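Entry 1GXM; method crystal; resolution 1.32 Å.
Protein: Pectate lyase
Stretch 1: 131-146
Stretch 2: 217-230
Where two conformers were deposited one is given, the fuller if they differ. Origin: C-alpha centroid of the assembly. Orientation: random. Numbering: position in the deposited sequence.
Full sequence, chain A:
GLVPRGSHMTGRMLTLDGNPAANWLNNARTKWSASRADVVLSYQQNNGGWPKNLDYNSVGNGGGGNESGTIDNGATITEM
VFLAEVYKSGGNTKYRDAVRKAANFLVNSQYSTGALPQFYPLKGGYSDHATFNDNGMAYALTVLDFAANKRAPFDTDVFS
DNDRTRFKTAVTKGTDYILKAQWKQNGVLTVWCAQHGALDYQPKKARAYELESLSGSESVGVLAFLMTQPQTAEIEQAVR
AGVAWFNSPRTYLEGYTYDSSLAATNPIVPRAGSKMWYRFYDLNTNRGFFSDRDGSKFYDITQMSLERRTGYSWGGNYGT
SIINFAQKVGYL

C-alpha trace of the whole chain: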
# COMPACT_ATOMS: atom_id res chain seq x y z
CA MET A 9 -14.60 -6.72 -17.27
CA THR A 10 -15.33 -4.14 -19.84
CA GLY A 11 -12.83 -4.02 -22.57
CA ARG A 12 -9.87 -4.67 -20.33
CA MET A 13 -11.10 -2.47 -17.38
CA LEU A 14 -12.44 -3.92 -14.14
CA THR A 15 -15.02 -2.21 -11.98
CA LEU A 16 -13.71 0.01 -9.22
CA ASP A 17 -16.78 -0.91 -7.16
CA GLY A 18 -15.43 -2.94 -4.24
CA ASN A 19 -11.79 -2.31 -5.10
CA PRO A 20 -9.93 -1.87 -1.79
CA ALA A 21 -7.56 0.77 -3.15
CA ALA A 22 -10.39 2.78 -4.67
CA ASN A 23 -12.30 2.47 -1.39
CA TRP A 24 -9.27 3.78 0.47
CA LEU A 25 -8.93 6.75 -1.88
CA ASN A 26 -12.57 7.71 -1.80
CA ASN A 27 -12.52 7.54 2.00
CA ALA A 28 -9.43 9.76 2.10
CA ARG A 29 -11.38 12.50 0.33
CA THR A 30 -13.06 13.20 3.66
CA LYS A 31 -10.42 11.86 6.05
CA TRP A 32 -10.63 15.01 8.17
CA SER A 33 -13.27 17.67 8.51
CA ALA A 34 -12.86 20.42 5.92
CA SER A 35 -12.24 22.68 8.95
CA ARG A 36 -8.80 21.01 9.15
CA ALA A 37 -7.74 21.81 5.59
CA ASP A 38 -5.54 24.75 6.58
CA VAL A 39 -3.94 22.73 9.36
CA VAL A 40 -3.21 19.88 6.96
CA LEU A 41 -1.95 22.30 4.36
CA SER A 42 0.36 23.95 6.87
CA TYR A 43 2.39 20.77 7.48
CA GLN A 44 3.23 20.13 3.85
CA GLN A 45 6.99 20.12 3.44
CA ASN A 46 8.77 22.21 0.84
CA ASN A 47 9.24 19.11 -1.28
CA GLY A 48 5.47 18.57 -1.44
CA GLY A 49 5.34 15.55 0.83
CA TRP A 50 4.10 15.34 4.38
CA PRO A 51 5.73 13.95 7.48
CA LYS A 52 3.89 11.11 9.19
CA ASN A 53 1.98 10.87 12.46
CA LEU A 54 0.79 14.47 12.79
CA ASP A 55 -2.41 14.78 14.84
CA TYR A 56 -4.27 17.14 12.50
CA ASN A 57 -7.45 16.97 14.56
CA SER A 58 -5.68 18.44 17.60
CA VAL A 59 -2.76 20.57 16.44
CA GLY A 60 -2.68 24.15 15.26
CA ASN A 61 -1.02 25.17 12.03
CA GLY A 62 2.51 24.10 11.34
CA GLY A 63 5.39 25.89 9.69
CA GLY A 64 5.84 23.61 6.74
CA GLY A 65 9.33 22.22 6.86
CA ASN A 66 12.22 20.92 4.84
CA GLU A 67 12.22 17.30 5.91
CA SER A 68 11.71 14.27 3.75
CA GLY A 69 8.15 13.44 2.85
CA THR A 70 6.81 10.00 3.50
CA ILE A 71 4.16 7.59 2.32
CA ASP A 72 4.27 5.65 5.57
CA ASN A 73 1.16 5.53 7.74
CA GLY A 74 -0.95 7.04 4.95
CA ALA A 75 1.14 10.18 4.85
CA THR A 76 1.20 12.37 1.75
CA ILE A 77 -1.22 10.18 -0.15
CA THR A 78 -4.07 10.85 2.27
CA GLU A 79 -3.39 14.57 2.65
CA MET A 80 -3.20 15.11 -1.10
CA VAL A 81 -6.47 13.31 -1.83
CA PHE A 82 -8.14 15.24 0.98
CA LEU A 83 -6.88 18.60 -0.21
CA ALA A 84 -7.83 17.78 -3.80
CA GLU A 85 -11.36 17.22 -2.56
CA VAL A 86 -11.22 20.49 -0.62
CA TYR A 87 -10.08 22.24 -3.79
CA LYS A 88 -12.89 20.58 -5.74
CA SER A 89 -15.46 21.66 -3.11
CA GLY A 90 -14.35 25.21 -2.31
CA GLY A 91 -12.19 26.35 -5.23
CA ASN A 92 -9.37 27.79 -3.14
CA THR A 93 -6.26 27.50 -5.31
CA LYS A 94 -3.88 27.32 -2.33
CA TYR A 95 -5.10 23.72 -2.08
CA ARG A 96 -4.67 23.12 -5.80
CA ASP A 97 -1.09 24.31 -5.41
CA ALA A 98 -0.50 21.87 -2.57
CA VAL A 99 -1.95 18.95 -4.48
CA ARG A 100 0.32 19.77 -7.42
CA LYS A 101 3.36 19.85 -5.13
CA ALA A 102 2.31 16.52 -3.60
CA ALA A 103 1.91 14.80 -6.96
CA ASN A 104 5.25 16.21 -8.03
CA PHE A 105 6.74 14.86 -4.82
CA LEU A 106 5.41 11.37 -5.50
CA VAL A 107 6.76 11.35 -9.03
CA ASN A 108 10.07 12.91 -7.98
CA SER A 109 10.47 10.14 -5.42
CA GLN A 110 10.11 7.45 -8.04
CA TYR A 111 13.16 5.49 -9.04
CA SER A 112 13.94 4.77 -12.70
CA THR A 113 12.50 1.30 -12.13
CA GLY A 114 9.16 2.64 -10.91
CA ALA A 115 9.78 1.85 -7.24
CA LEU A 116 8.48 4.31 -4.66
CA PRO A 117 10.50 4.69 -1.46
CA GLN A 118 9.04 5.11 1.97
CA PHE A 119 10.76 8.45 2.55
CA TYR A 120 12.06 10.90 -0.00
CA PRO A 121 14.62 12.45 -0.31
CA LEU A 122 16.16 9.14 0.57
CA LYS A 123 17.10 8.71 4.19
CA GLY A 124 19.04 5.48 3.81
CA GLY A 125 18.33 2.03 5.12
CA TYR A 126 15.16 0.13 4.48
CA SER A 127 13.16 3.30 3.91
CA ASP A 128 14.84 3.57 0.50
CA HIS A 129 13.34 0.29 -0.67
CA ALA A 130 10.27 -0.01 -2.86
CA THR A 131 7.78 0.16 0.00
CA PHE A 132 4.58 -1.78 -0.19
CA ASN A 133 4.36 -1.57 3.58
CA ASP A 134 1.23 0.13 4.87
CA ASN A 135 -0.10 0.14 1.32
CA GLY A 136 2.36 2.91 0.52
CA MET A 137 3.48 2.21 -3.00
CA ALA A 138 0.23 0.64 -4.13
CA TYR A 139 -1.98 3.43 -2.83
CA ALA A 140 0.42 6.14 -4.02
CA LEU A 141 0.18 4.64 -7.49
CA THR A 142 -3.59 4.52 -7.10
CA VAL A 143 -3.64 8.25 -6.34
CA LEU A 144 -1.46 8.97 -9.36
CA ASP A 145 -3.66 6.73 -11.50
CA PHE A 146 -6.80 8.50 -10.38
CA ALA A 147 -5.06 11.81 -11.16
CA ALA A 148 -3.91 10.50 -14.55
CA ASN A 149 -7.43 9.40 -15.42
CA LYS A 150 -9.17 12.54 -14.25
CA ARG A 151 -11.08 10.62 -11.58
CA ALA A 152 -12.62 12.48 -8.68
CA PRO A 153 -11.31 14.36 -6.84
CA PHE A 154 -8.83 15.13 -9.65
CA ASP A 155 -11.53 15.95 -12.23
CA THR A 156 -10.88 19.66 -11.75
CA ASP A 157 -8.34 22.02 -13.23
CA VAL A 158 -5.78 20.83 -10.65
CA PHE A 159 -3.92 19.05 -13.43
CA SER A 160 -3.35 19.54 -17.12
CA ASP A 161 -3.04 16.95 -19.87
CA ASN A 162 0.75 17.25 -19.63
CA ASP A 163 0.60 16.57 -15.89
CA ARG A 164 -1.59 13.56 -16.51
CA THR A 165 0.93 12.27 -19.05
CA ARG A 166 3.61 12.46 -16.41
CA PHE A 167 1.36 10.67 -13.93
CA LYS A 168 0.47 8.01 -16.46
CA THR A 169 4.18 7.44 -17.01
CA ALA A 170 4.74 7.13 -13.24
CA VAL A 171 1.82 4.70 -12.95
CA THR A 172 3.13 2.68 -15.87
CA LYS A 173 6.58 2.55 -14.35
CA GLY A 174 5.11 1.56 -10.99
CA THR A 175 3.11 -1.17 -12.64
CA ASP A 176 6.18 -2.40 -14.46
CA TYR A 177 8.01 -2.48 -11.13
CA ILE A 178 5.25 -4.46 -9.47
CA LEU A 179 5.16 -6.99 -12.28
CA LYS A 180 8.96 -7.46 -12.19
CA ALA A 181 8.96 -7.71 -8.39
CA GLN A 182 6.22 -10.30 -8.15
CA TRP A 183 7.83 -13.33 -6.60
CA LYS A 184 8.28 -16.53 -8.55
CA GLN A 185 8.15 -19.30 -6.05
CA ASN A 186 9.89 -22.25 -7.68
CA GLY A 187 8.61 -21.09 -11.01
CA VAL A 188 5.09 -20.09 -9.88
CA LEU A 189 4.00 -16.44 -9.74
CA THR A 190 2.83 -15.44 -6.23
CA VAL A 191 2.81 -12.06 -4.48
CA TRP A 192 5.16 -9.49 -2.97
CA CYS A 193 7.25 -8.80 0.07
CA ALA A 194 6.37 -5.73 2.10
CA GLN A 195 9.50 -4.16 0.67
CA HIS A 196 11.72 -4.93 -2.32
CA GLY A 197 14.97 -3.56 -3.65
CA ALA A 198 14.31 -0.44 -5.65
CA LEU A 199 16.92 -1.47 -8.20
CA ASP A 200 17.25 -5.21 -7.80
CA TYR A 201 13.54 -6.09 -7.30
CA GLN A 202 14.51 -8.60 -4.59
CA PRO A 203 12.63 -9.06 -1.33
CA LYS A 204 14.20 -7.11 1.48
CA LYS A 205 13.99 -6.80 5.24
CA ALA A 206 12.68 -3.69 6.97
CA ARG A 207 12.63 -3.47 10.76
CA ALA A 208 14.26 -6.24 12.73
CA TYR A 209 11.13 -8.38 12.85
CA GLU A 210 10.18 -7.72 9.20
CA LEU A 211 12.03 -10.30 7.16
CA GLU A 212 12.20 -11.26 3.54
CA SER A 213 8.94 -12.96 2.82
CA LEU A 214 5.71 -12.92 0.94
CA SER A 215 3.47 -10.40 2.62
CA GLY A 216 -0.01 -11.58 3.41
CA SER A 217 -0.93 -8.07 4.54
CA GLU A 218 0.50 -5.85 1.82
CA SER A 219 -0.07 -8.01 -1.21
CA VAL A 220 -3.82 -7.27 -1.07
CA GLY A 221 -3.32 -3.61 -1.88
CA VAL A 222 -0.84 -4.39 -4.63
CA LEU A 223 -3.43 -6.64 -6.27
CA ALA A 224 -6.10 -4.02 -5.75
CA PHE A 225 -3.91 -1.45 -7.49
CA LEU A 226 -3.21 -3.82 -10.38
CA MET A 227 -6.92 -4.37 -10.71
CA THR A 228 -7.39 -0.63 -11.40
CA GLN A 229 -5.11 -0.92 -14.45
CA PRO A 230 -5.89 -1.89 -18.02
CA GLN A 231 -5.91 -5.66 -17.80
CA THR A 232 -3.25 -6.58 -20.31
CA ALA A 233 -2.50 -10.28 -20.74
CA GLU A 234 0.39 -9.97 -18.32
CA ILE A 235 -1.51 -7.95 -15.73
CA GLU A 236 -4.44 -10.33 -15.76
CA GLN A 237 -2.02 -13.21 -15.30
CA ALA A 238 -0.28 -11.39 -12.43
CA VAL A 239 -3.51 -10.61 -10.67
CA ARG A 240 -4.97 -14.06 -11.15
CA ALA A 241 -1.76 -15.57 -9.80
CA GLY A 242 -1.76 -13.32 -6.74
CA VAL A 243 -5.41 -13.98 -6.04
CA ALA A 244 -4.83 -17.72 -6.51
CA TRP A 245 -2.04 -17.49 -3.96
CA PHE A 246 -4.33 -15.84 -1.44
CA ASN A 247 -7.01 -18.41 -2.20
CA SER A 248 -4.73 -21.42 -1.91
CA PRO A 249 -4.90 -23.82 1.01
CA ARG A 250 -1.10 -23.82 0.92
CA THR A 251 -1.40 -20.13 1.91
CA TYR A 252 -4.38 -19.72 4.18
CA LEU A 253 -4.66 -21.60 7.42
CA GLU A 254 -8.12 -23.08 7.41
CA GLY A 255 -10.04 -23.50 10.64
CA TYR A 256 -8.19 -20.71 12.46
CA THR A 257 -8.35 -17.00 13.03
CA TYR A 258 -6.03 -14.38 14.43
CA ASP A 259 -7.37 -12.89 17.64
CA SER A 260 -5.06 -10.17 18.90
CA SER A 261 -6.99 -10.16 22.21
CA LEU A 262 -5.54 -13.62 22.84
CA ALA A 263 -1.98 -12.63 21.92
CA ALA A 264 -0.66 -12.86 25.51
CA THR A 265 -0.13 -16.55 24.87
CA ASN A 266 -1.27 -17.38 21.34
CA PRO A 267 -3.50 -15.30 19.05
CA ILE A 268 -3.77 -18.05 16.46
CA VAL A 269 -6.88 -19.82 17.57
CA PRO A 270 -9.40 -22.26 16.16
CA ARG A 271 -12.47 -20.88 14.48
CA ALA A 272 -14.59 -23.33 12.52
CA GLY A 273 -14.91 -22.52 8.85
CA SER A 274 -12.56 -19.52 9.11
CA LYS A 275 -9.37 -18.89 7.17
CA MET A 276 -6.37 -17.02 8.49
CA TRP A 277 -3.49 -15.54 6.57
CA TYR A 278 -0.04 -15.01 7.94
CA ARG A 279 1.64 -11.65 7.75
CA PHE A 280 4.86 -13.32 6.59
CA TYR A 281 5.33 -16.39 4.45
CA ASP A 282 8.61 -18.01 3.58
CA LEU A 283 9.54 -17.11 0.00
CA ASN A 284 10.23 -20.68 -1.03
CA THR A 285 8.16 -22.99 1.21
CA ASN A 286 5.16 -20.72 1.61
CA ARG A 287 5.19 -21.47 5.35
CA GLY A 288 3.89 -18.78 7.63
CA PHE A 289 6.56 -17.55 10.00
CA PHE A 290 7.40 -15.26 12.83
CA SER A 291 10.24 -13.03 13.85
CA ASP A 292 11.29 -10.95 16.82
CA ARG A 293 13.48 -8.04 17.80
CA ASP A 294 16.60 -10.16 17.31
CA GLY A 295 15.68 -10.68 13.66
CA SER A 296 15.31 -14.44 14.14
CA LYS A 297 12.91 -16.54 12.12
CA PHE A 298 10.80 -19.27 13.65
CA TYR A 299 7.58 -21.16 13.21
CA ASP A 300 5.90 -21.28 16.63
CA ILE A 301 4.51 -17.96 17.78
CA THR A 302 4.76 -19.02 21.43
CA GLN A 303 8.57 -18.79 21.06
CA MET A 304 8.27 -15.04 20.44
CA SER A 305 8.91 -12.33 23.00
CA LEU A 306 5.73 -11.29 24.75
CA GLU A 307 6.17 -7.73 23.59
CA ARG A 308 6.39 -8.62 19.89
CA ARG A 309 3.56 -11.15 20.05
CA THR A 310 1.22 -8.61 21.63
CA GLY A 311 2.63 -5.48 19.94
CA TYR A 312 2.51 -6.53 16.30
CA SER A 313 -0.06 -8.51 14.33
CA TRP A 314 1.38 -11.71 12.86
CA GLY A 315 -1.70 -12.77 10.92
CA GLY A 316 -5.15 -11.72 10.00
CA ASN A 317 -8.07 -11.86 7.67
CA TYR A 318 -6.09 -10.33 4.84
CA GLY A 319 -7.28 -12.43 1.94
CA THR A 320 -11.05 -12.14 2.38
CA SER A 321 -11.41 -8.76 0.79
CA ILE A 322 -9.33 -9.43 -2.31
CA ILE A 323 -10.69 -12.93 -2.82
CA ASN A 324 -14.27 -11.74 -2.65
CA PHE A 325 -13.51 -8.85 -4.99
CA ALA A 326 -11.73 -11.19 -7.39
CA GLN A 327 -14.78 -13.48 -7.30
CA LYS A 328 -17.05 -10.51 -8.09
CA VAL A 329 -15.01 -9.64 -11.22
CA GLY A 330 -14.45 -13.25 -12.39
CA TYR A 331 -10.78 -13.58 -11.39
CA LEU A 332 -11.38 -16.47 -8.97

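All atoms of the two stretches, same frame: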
# COMPACT_ATOMS: atom_id res chain seq x y z
N THR A 131 8.48 0.37 -1.27
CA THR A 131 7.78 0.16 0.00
C THR A 131 6.33 -0.12 -0.22
O THR A 131 5.53 0.77 -0.42
CB THR A 131 7.96 1.35 0.89
OG1 THR A 131 9.36 1.49 1.15
CG2 THR A 131 7.31 1.11 2.25
N PHE A 132 5.98 -1.39 -0.16
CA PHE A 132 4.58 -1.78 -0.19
C PHE A 132 3.95 -1.69 1.18
O PHE A 132 2.75 -1.56 1.29
CB PHE A 132 4.41 -3.17 -0.77
CG PHE A 132 4.88 -3.27 -2.18
CD1 PHE A 132 4.26 -2.54 -3.17
CD2 PHE A 132 5.93 -4.08 -2.55
CE1 PHE A 132 4.68 -2.62 -4.47
CE2 PHE A 132 6.35 -4.15 -3.85
CZ PHE A 132 5.72 -3.43 -4.81
N ASN A 133 4.77 -1.70 2.21
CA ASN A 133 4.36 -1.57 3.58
C ASN A 133 3.34 -0.48 3.78
O ASN A 133 3.48 0.61 3.25
CB ASN A 133 5.57 -1.26 4.45
CG ASN A 133 5.31 -1.47 5.90
OD1 ASN A 133 5.14 -2.60 6.34
ND2 ASN A 133 5.27 -0.40 6.66
N ASP A 134 2.32 -0.80 4.57
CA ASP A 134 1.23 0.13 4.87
C ASP A 134 0.56 0.66 3.61
O ASP A 134 0.11 1.79 3.55
CB ASP A 134 1.74 1.29 5.71
CG ASP A 134 0.68 1.75 6.70
OD1 ASP A 134 0.89 2.77 7.36
OD2 ASP A 134 -0.40 1.13 6.87
N ASN A 135 0.49 -0.18 2.60
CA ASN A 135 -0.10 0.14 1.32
C ASN A 135 0.53 1.35 0.64
O ASN A 135 -0.08 1.95 -0.22
CB ASN A 135 -1.61 0.35 1.47
CG ASN A 135 -2.31 -0.90 1.85
OD1 ASN A 135 -2.03 -1.98 1.30
ND2 ASN A 135 -3.23 -0.79 2.80
N GLY A 136 1.77 1.67 0.98
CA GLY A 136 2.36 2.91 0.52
C GLY A 136 2.47 3.00 -0.99
O GLY A 136 1.87 3.85 -1.63
N MET A 137 3.27 2.13 -1.58
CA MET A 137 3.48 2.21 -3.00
C MET A 137 2.18 1.98 -3.77
O MET A 137 1.89 2.68 -4.73
CB MET A 137 4.56 1.26 -3.46
CG MET A 137 4.84 1.32 -4.93
SD MET A 137 6.39 0.54 -5.36
CE MET A 137 6.23 0.55 -7.11
N ALA A 138 1.42 0.97 -3.39
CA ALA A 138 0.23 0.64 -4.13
C ALA A 138 -0.77 1.78 -4.09
O ALA A 138 -1.39 2.10 -5.09
CB ALA A 138 -0.41 -0.63 -3.62
N TYR A 139 -0.95 2.40 -2.94
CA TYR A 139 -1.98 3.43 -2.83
C TYR A 139 -1.46 4.74 -3.40
O TYR A 139 -2.24 5.49 -3.93
CB TYR A 139 -2.51 3.57 -1.40
CG TYR A 139 -3.42 2.44 -0.95
CD1 TYR A 139 -3.62 1.28 -1.72
CD2 TYR A 139 -4.03 2.51 0.28
CE1 TYR A 139 -4.44 0.25 -1.26
CE2 TYR A 139 -4.84 1.50 0.74
CZ TYR A 139 -5.04 0.36 -0.04
OH TYR A 139 -5.85 -0.65 0.42
N ALA A 140 -0.16 4.98 -3.33
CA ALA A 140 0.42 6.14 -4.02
C ALA A 140 0.20 6.03 -5.52
O ALA A 140 -0.15 7.01 -6.18
CB ALA A 140 1.88 6.27 -3.73
N LEU A 141 0.42 4.85 -6.07
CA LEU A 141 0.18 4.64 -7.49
C LEU A 141 -1.28 4.80 -7.82
O LEU A 141 -1.63 5.26 -8.89
CB LEU A 141 0.70 3.29 -7.96
CG LEU A 141 2.21 3.13 -7.90
CD1 LEU A 141 2.59 1.73 -8.24
CD2 LEU A 141 2.90 4.11 -8.83
N THR A 142 -2.15 4.38 -6.91
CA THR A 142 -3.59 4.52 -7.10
C THR A 142 -3.95 6.00 -7.19
O THR A 142 -4.72 6.42 -8.05
CB THR A 142 -4.35 3.85 -5.96
OG1 THR A 142 -4.08 2.44 -5.99
CG2 THR A 142 -5.87 3.96 -6.14
N VAL A 143 -3.39 6.80 -6.30
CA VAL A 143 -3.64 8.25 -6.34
C VAL A 143 -3.19 8.80 -7.69
O VAL A 143 -3.93 9.55 -8.35
CB VAL A 143 -2.91 8.98 -5.20
CG1 VAL A 143 -3.04 10.48 -5.39
CG2 VAL A 143 -3.47 8.57 -3.86
N LEU A 144 -1.98 8.46 -8.09
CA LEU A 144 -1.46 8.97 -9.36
C LEU A 144 -2.31 8.49 -10.53
O LEU A 144 -2.52 9.22 -11.48
CB LEU A 144 0.01 8.58 -9.55
CG LEU A 144 0.96 9.27 -8.57
CD1 LEU A 144 2.33 8.65 -8.73
CD2 LEU A 144 1.00 10.77 -8.79
N ASP A 145 -2.79 7.26 -10.45
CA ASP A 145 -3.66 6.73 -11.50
C ASP A 145 -4.99 7.44 -11.54
O ASP A 145 -5.50 7.73 -12.61
CB ASP A 145 -3.87 5.25 -11.32
CG ASP A 145 -4.73 4.67 -12.38
OD1 ASP A 145 -4.26 4.52 -13.54
OD2 ASP A 145 -5.90 4.33 -12.13
N PHE A 146 -5.58 7.73 -10.39
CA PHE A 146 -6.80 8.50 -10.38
C PHE A 146 -6.54 9.89 -10.97
O PHE A 146 -7.34 10.40 -11.76
CB PHE A 146 -7.36 8.60 -8.97
CG PHE A 146 -8.29 7.47 -8.61
CD1 PHE A 146 -7.89 6.15 -8.75
CD2 PHE A 146 -9.56 7.72 -8.13
CE1 PHE A 146 -8.73 5.13 -8.42
CE2 PHE A 146 -10.40 6.70 -7.78
CZ PHE A 146 -10.00 5.39 -7.94
N SER A 217 -0.24 -9.33 4.27
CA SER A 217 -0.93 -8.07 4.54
C SER A 217 -0.86 -7.10 3.38
O SER A 217 -1.85 -6.50 3.01
CB SER A 217 -0.35 -7.43 5.78
OG SER A 217 1.06 -7.41 5.70
N GLU A 218 0.31 -6.92 2.80
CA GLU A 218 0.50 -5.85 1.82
C GLU A 218 0.18 -6.27 0.41
O GLU A 218 -0.04 -5.42 -0.44
CB GLU A 218 1.92 -5.27 1.87
CG GLU A 218 2.37 -4.86 3.26
CD GLU A 218 1.52 -3.78 3.91
OE1 GLU A 218 0.65 -3.19 3.26
OE2 GLU A 218 1.78 -3.52 5.08
N SER A 219 0.14 -7.56 0.15
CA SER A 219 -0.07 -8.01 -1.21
C SER A 219 -1.50 -7.75 -1.67
O SER A 219 -1.73 -7.64 -2.85
CB SER A 219 0.32 -9.45 -1.36
OG SER A 219 1.71 -9.59 -1.25
N VAL A 220 -2.44 -7.60 -0.74
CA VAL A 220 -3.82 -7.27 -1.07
C VAL A 220 -3.89 -5.95 -1.83
O VAL A 220 -4.47 -5.86 -2.91
CB VAL A 220 -4.66 -7.15 0.20
CG1 VAL A 220 -6.08 -6.68 -0.11
CG2 VAL A 220 -4.67 -8.47 0.97
N GLY A 221 -3.26 -4.93 -1.28
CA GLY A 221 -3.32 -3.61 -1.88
C GLY A 221 -2.62 -3.57 -3.21
O GLY A 221 -3.00 -2.81 -4.10
N VAL A 222 -1.55 -4.34 -3.35
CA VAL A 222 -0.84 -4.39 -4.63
C VAL A 222 -1.78 -4.96 -5.69
O VAL A 222 -1.91 -4.44 -6.79
CB VAL A 222 0.43 -5.23 -4.54
CG1 VAL A 222 1.10 -5.29 -5.91
CG2 VAL A 222 1.40 -4.65 -3.53
N LEU A 223 -2.44 -6.06 -5.36
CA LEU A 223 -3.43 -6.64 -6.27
C LEU A 223 -4.56 -5.67 -6.58
O LEU A 223 -4.99 -5.54 -7.71
CB LEU A 223 -3.97 -7.95 -5.72
CG LEU A 223 -2.93 -9.05 -5.69
CD1 LEU A 223 -3.41 -10.23 -4.84
CD2 LEU A 223 -2.55 -9.54 -7.07
N ALA A 224 -5.03 -4.98 -5.57
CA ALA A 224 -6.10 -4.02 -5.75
C ALA A 224 -5.64 -2.93 -6.72
O ALA A 224 -6.37 -2.55 -7.63
CB ALA A 224 -6.51 -3.44 -4.43
N PHE A 225 -4.43 -2.42 -6.54
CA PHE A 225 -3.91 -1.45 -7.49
C PHE A 225 -3.84 -2.02 -8.90
O PHE A 225 -4.25 -1.38 -9.86
CB PHE A 225 -2.52 -0.94 -7.11
CG PHE A 225 -1.87 -0.24 -8.24
CD1 PHE A 225 -2.35 0.98 -8.67
CD2 PHE A 225 -0.88 -0.87 -8.95
CE1 PHE A 225 -1.81 1.57 -9.80
CE2 PHE A 225 -0.35 -0.29 -10.07
CZ PHE A 225 -0.81 0.95 -10.48
N LEU A 226 -3.30 -3.22 -9.05
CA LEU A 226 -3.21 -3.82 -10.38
C LEU A 226 -4.56 -3.96 -11.02
O LEU A 226 -4.67 -3.80 -12.23
CB LEU A 226 -2.51 -5.17 -10.35
CG LEU A 226 -1.01 -5.12 -10.10
CD1 LEU A 226 -0.53 -6.57 -9.99
CD2 LEU A 226 -0.24 -4.38 -11.18
N MET A 227 -5.58 -4.21 -10.22
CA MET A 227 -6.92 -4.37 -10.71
C MET A 227 -7.56 -3.05 -11.16
O MET A 227 -8.62 -3.09 -11.77
CB MET A 227 -7.77 -5.08 -9.66
CG MET A 227 -7.39 -6.53 -9.55
SD MET A 227 -8.13 -7.39 -8.18
CE MET A 227 -9.64 -8.01 -8.89
N THR A 228 -6.93 -1.91 -10.87
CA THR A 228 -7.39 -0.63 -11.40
C THR A 228 -6.83 -0.39 -12.81
O THR A 228 -7.27 0.53 -13.49
CB THR A 228 -6.99 0.58 -10.53
OG1 THR A 228 -5.57 0.79 -10.61
CG2 THR A 228 -7.35 0.41 -9.03
N GLN A 229 -5.82 -1.16 -13.20
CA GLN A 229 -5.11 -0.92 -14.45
C GLN A 229 -5.76 -1.62 -15.62
O GLN A 229 -6.51 -2.58 -15.44
CB GLN A 229 -3.66 -1.38 -14.31
CG GLN A 229 -2.91 -0.59 -13.28
CD GLN A 229 -2.95 0.90 -13.63
OE1 GLN A 229 -2.33 1.31 -14.61
NE2 GLN A 229 -3.72 1.68 -12.88
N PRO A 230 -5.50 -1.13 -16.84
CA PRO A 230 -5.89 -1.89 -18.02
C PRO A 230 -5.35 -3.30 -17.89
O PRO A 230 -4.16 -3.48 -17.65
CB PRO A 230 -5.21 -1.13 -19.16
CG PRO A 230 -5.05 0.25 -18.68
CD PRO A 230 -4.81 0.12 -17.21
O HOH W 1 -0.35 -2.73 -0.71
O HOH W 2 -2.90 -4.46 1.53
O HOH W 3 -6.76 2.99 -14.35

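How do two segments whose touching residues are at least 80 apart in sequence come to lie side by side? Each contributes a helix, 136-146 in one and 219-226 in the other, and the two run in nearly the same direction, 22° apart, with axes approaching to 8.4 Å. So close an approach needs small residues at the crossing, and they are there: Ala138 points toward the second helix, and Gly221 has no side chain to keep the backbones apart. The CA atoms of Ala138 and Val222 lie 5.2 Å from each other, and the CB of Ala138 rests 3.4 Å from the O of Gly221.

What fills the hollow at Gly221? The end of Asn135 leans in, its OD1 3.8 Å from the CA of Gly221, and the Tyr139 ring brings CE1 to 4.1 Å from the same CA. A CB on Gly221 would point toward the first stretch, falling 2.4 Å from Asn135 OD1, a clash, and 3.3 Å from Tyr139 CE1. Two waters complete the filling, both donating to Asn135 OD1: water 1 also donates to Glu218 O, while water 2 donates to Ser217 O and accepts from Gly221 N.

Which is the largest bump on the second helix, and where does it fit? Phe225 inserts its ring against the first helix. Leu141 covers one face, its CB 3.9 Å from the ring centroid in a CH-pi contact, while Thr142 OG1 lies at the ring edge, 3.5 Å from Phe225 CD1. That hydroxyl is already engaged, donating to Ala138 O at 2.9 Å, so it can border the aromatic ring without losing its polar partner. Nearer the start of the helices, Phe132 offers a smaller apolar fit, its CD1 3.6 Å from the CG2 of Val222.

What chemistry holds the ends of this packed seam? At one end, the Glu218 carboxylate reaches into the turn before the first helix and accepts two backbone hydrogen bonds, from Asp134 N to OE2 at 2.8 Å and from Asn135 N to OE1 at 3.1 Å. The fork of the carboxylate thus meets two successive amides. At the other end, Gln229 NE2 donates to Asp145 OD1 at 3.0 Å and also to Thr228 OG1 at 3.1 Å. The Thr228 hydroxyl in turn donates to Phe225 O at 2.6 Å, tying this polar cluster back to the residue whose ring packs on Leu141. Water 3 bridges the stretches here, donating to Asp145 OD2 and Thr228 O.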